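Local coordinates for protein alanine dehydrogenase/pyridine nucleotide transhydrogenase (Mycobacterium smegmatis str. MC2 155, PDB 3P2Y) that probably transfers hydride between NADH and NADP as the alpha 1 subunit of a proton-pumping nicotinamide nucleotide transhydrogenase, at residues I270-V284 with V299-L311. Numbering follows the deposited sequence. Where two conformers were deposited one is given.
Sequences ITTALVPGRPAPRLV and VDLAGETGGNCEL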
loop_
_atom_site.group_PDB
_atom_site.type_symbol
_atom_site.label_atom_id
_atom_site.label_comp_id
_atom_site.label_asym_id
_atom_site.label_seq_id
_atom_site.Cartn_x
_atom_site.Cartn_y
_atom_site.Cartn_z
ATOM N N ILE A 270 8.505 -11.707 -3.194
ATOM C CA ILE A 270 7.192 -11.884 -3.807
ATOM C C ILE A 270 7.251 -13.182 -4.591
ATOM O O ILE A 270 8.153 -13.374 -5.415
ATOM C CB ILE A 270 6.854 -10.691 -4.736
ATOM C CG1 ILE A 270 6.873 -9.389 -3.919
ATOM C CG2 ILE A 270 5.501 -10.910 -5.432
ATOM C CD1 ILE A 270 6.710 -8.120 -4.706
ATOM N N THR A 271 6.302 -14.083 -4.321
ATOM C CA THR A 271 6.307 -15.387 -5.002
ATOM C C THR A 271 5.064 -15.510 -5.874
ATOM O O THR A 271 3.958 -15.151 -5.445
ATOM C CB THR A 271 6.392 -16.571 -3.991
ATOM O OG1 THR A 271 5.159 -16.680 -3.268
ATOM C CG2 THR A 271 7.525 -16.327 -2.975
ATOM N N THR A 272 5.224 -16.014 -7.098
ATOM C CA THR A 272 4.100 -15.938 -8.050
ATOM C C THR A 272 3.878 -17.245 -8.804
ATOM O O THR A 272 2.986 -17.314 -9.645
ATOM C CB THR A 272 4.284 -14.820 -9.134
ATOM O OG1 THR A 272 5.242 -15.255 -10.121
ATOM C CG2 THR A 272 4.741 -13.475 -8.537
ATOM N N ALA A 273 4.721 -18.246 -8.556
ATOM C CA ALA A 273 4.745 -19.432 -9.435
ATOM C C ALA A 273 3.503 -20.303 -9.269
ATOM O O ALA A 273 3.094 -20.646 -8.143
ATOM C CB ALA A 273 5.980 -20.237 -9.206
ATOM N N LEU A 274 2.915 -20.670 -10.413
ATOM C CA LEU A 274 1.721 -21.512 -10.446
ATOM C C LEU A 274 1.943 -22.679 -11.383
ATOM O O LEU A 274 2.785 -22.611 -12.289
ATOM C CB LEU A 274 0.501 -20.738 -10.951
ATOM C CG LEU A 274 0.185 -19.428 -10.228
ATOM C CD1 LEU A 274 -0.792 -18.574 -11.021
ATOM C CD2 LEU A 274 -0.320 -19.702 -8.817
ATOM N N VAL A 275 1.183 -23.746 -11.143
ATOM C CA VAL A 275 1.039 -24.845 -12.098
ATOM C C VAL A 275 -0.466 -25.023 -12.279
ATOM O O VAL A 275 -1.161 -25.370 -11.333
ATOM C CB VAL A 275 1.693 -26.158 -11.599
ATOM C CG1 VAL A 275 1.522 -27.273 -12.644
ATOM C CG2 VAL A 275 3.178 -25.959 -11.305
ATOM N N PRO A 276 -0.984 -24.748 -13.496
ATOM C CA PRO A 276 -2.435 -24.828 -13.724
ATOM C C PRO A 276 -2.986 -26.192 -13.294
ATOM O O PRO A 276 -2.416 -27.214 -13.653
ATOM C CB PRO A 276 -2.564 -24.637 -15.241
ATOM C CG PRO A 276 -1.316 -23.862 -15.619
ATOM C CD PRO A 276 -0.243 -24.409 -14.731
ATOM N N GLY A 277 -3.997 -26.198 -12.449
ATOM C CA GLY A 277 -4.602 -27.410 -11.950
ATOM C C GLY A 277 -3.845 -28.275 -10.984
ATOM O O GLY A 277 -4.198 -29.378 -10.770
ATOM N N ARG A 278 -2.785 -27.746 -10.408
ATOM C CA ARG A 278 -1.929 -28.465 -9.516
ATOM C C ARG A 278 -1.552 -27.563 -8.321
ATOM O O ARG A 278 -1.766 -26.396 -8.387
ATOM C CB ARG A 278 -0.702 -28.950 -10.261
ATOM C CG ARG A 278 -1.006 -29.872 -11.413
ATOM C CD ARG A 278 -1.656 -31.140 -10.917
ATOM N NE ARG A 278 -0.771 -31.875 -10.030
ATOM C CZ ARG A 278 -1.149 -32.658 -9.024
ATOM N NH1 ARG A 278 -2.418 -32.846 -8.744
ATOM N NH2 ARG A 278 -0.239 -33.236 -8.285
ATOM N N PRO A 279 -1.038 -28.141 -7.255
ATOM C CA PRO A 279 -0.530 -27.353 -6.136
ATOM C C PRO A 279 0.533 -26.350 -6.592
ATOM O O PRO A 279 1.247 -26.592 -7.498
ATOM C CB PRO A 279 0.126 -28.394 -5.269
ATOM C CG PRO A 279 -0.638 -29.606 -5.555
ATOM C CD PRO A 279 -0.955 -29.570 -6.962
ATOM N N ALA A 280 0.624 -25.242 -5.904
ATOM C CA ALA A 280 1.682 -24.285 -6.162
ATOM C C ALA A 280 3.045 -24.912 -5.834
ATOM O O ALA A 280 3.174 -25.618 -4.821
ATOM C CB ALA A 280 1.449 -23.040 -5.325
ATOM N N PRO A 281 4.060 -24.648 -6.672
ATOM C CA PRO A 281 5.431 -25.067 -6.367
ATOM C C PRO A 281 5.941 -24.454 -5.056
ATOM O O PRO A 281 5.795 -23.236 -4.844
ATOM C CB PRO A 281 6.240 -24.472 -7.524
ATOM C CG PRO A 281 5.264 -24.199 -8.599
ATOM C CD PRO A 281 3.981 -23.903 -7.945
ATOM N N ARG A 282 6.558 -25.279 -4.207
ATOM C CA ARG A 282 7.200 -24.789 -2.988
ATOM C C ARG A 282 8.530 -24.100 -3.303
ATOM O O ARG A 282 9.462 -24.728 -3.787
ATOM C CB ARG A 282 7.387 -25.951 -1.985
ATOM C CG ARG A 282 7.996 -25.553 -0.655
ATOM C CD ARG A 282 7.046 -24.691 0.211
ATOM N NE ARG A 282 5.732 -25.292 0.467
ATOM C CZ ARG A 282 5.504 -26.321 1.293
ATOM N NH1 ARG A 282 6.504 -26.915 1.951
ATOM N NH2 ARG A 282 4.258 -26.767 1.452
ATOM N N LEU A 283 8.614 -22.802 -3.040
ATOM C CA LEU A 283 9.823 -22.036 -3.344
ATOM C C LEU A 283 10.490 -21.430 -2.116
ATOM O O LEU A 283 11.686 -21.097 -2.161
ATOM C CB LEU A 283 9.500 -20.911 -4.336
ATOM C CG LEU A 283 8.868 -21.280 -5.686
ATOM C CD1 LEU A 283 8.339 -20.015 -6.368
ATOM C CD2 LEU A 283 9.878 -21.974 -6.572
ATOM N N VAL A 284 9.713 -21.229 -1.054
ATOM C CA VAL A 284 10.216 -20.601 0.164
ATOM C C VAL A 284 9.938 -21.578 1.301
ATOM O O VAL A 284 8.800 -21.703 1.771
ATOM C CB VAL A 284 9.537 -19.236 0.435
ATOM C CG1 VAL A 284 10.014 -18.616 1.770
ATOM C CG2 VAL A 284 9.793 -18.246 -0.747
ATOM N N VAL A 299 5.379 -11.986 0.269
ATOM C CA VAL A 299 4.036 -11.815 -0.328
ATOM C C VAL A 299 3.859 -13.011 -1.273
ATOM O O VAL A 299 4.490 -13.098 -2.331
ATOM C CB VAL A 299 3.906 -10.504 -1.116
ATOM C CG1 VAL A 299 2.427 -10.335 -1.626
ATOM C CG2 VAL A 299 4.334 -9.273 -0.250
ATOM N N ASP A 300 3.029 -13.961 -0.852
ATOM C CA ASP A 300 2.821 -15.222 -1.570
ATOM C C ASP A 300 1.516 -15.102 -2.341
ATOM O O ASP A 300 0.433 -14.985 -1.741
ATOM C CB ASP A 300 2.774 -16.348 -0.506
ATOM C CG ASP A 300 2.683 -17.758 -1.090
ATOM O OD1 ASP A 300 2.370 -17.950 -2.285
ATOM O OD2 ASP A 300 2.862 -18.702 -0.279
ATOM N N LEU A 301 1.599 -15.083 -3.674
ATOM C CA LEU A 301 0.398 -14.930 -4.498
ATOM C C LEU A 301 -0.291 -16.246 -4.815
ATOM O O LEU A 301 -1.335 -16.252 -5.458
ATOM C CB LEU A 301 0.698 -14.231 -5.831
ATOM C CG LEU A 301 1.350 -12.835 -5.745
ATOM C CD1 LEU A 301 1.292 -12.145 -7.118
ATOM C CD2 LEU A 301 0.655 -12.006 -4.687
ATOM N N ALA A 302 0.282 -17.346 -4.352
ATOM C CA ALA A 302 -0.193 -18.687 -4.752
ATOM C C ALA A 302 -1.064 -19.391 -3.683
ATOM O O ALA A 302 -1.225 -20.624 -3.716
ATOM C CB ALA A 302 1.011 -19.566 -5.150
ATOM N N GLY A 303 -1.642 -18.607 -2.762
ATOM C CA GLY A 303 -2.361 -19.156 -1.603
ATOM C C GLY A 303 -3.523 -20.065 -1.972
ATOM O O GLY A 303 -3.768 -21.057 -1.292
ATOM N N GLU A 304 -4.217 -19.748 -3.060
ATOM C CA GLU A 304 -5.381 -20.539 -3.477
ATOM C C GLU A 304 -4.993 -21.979 -3.806
ATOM O O GLU A 304 -5.826 -22.902 -3.674
ATOM C CB GLU A 304 -6.040 -19.894 -4.695
ATOM C CG GLU A 304 -7.488 -20.321 -4.916
ATOM C CD GLU A 304 -8.427 -19.579 -3.972
ATOM O OE1 GLU A 304 -8.689 -18.370 -4.221
ATOM O OE2 GLU A 304 -8.874 -20.188 -2.969
ATOM N N THR A 305 -3.749 -22.186 -4.241
ATOM C CA THR A 305 -3.287 -23.543 -4.549
ATOM C C THR A 305 -2.238 -24.066 -3.579
ATOM O O THR A 305 -1.438 -24.937 -3.933
ATOM C CB THR A 305 -2.809 -23.684 -6.008
ATOM O OG1 THR A 305 -1.799 -22.700 -6.319
ATOM C CG2 THR A 305 -4.003 -23.552 -6.967
ATOM N N GLY A 306 -2.242 -23.539 -2.358
ATOM C CA GLY A 306 -1.379 -24.061 -1.312
ATOM C C GLY A 306 -0.252 -23.135 -0.879
ATOM O O GLY A 306 0.315 -23.318 0.202
ATOM N N GLY A 307 0.056 -22.133 -1.708
ATOM C CA GLY A 307 1.141 -21.176 -1.413
ATOM C C GLY A 307 2.521 -21.655 -1.834
ATOM O O GLY A 307 2.829 -22.845 -1.739
ATOM N N ASN A 308 3.367 -20.722 -2.279
ATOM C CA ASN A 308 4.760 -21.020 -2.591
ATOM C C ASN A 308 5.578 -21.122 -1.322
ATOM O O ASN A 308 6.716 -21.616 -1.357
ATOM C CB ASN A 308 5.379 -19.918 -3.465
ATOM C CG ASN A 308 4.638 -19.725 -4.796
ATOM O OD1 ASN A 308 4.226 -18.608 -5.138
ATOM N ND2 ASN A 308 4.439 -20.813 -5.539
ATOM N N CYS A 309 5.019 -20.604 -0.219
ATOM C CA CYS A 309 5.732 -20.576 1.057
ATOM C C CYS A 309 5.106 -21.584 1.995
ATOM O O CYS A 309 3.894 -21.610 2.179
ATOM C CB CYS A 309 5.724 -19.174 1.696
ATOM S SG CYS A 309 6.636 -19.051 3.256
ATOM N N GLU A 310 5.959 -22.407 2.594
ATOM C CA GLU A 310 5.533 -23.432 3.551
ATOM C C GLU A 310 4.704 -22.876 4.730
ATOM O O GLU A 310 3.822 -23.558 5.262
ATOM C CB GLU A 310 6.787 -24.179 4.043
ATOM C CG GLU A 310 6.593 -25.241 5.121
ATOM C CD GLU A 310 7.904 -25.974 5.475
ATOM O OE1 GLU A 310 8.988 -25.649 4.909
ATOM O OE2 GLU A 310 7.835 -26.878 6.341
ATOM N N LEU A 311 4.985 -21.642 5.131
ATOM C CA LEU A 311 4.328 -21.065 6.302
ATOM C C LEU A 311 3.088 -20.238 5.936
ATOM O O LEU A 311 2.430 -19.675 6.806
ATOM C CB LEU A 311 5.333 -20.236 7.103
ATOM C CG LEU A 311 6.537 -21.030 7.631
ATOM C CD1 LEU A 311 7.626 -20.097 8.137
ATOM C CD2 LEU A 311 6.089 -22.011 8.736
HETATM O O HOH W 1 -0.805 -23.768 -8.816
HETATM O O HOH W 2 1.814 -25.486 -2.443
#
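Asn308 is held on every polar side-chain atom by Thr271 and the loop that follows it. Its OD1 accepts the Thr271 hydroxyl, OG1 to OD1 2.8 Å, in the plane of the amide and on a lone pair. Thr271 OG1 reaches it from between its own backbone N and carbonyl carbon (chi1 70°). The two N-H groups of ND2 diverge to Ala273 O and Pro281 O, each 2.9 Å away and close to the amide plane, which fixes the amide flip and ties together the loop on each side of the type II turn from Val275 to Arg278. Asn308 O takes both Leu283 N and Val284 N. Asp300 OD1 receives Asn308 N and Ala302 N, the latter closing an Asx turn, while OD2 accepts from Cys309 N and Thr312 OG1.

These loops follow two neighbouring parallel strands, 268-271 and 297-300, of a beta-alpha-beta unit in the Rossmann-type domain; Thr271 N bonds Val299 O and Thr271 O accepts from Leu301 N. Thr272 OG1 bonds the O of Gly191, the first glycine of a GxGxxG sequence consistent with a dinucleotide-binding turn.

Ala280 CB packs tightly on Ala302 CB, 3.5 Å apart, beside the bond from Ala280 N to Thr305 O. Farther out, one water joins Val275 N and Arg278 O to Thr305 OG1. A second water links Ala280 O with Gly307 O. On the solvent side, Arg282, whose chain folds back at its second and third torsions (69° and 55°), lays a guanidinium face against Glu310 CA and CB, yet NH1 stays 4.1 Å from Glu310 OE1, which bonds Ala286 N.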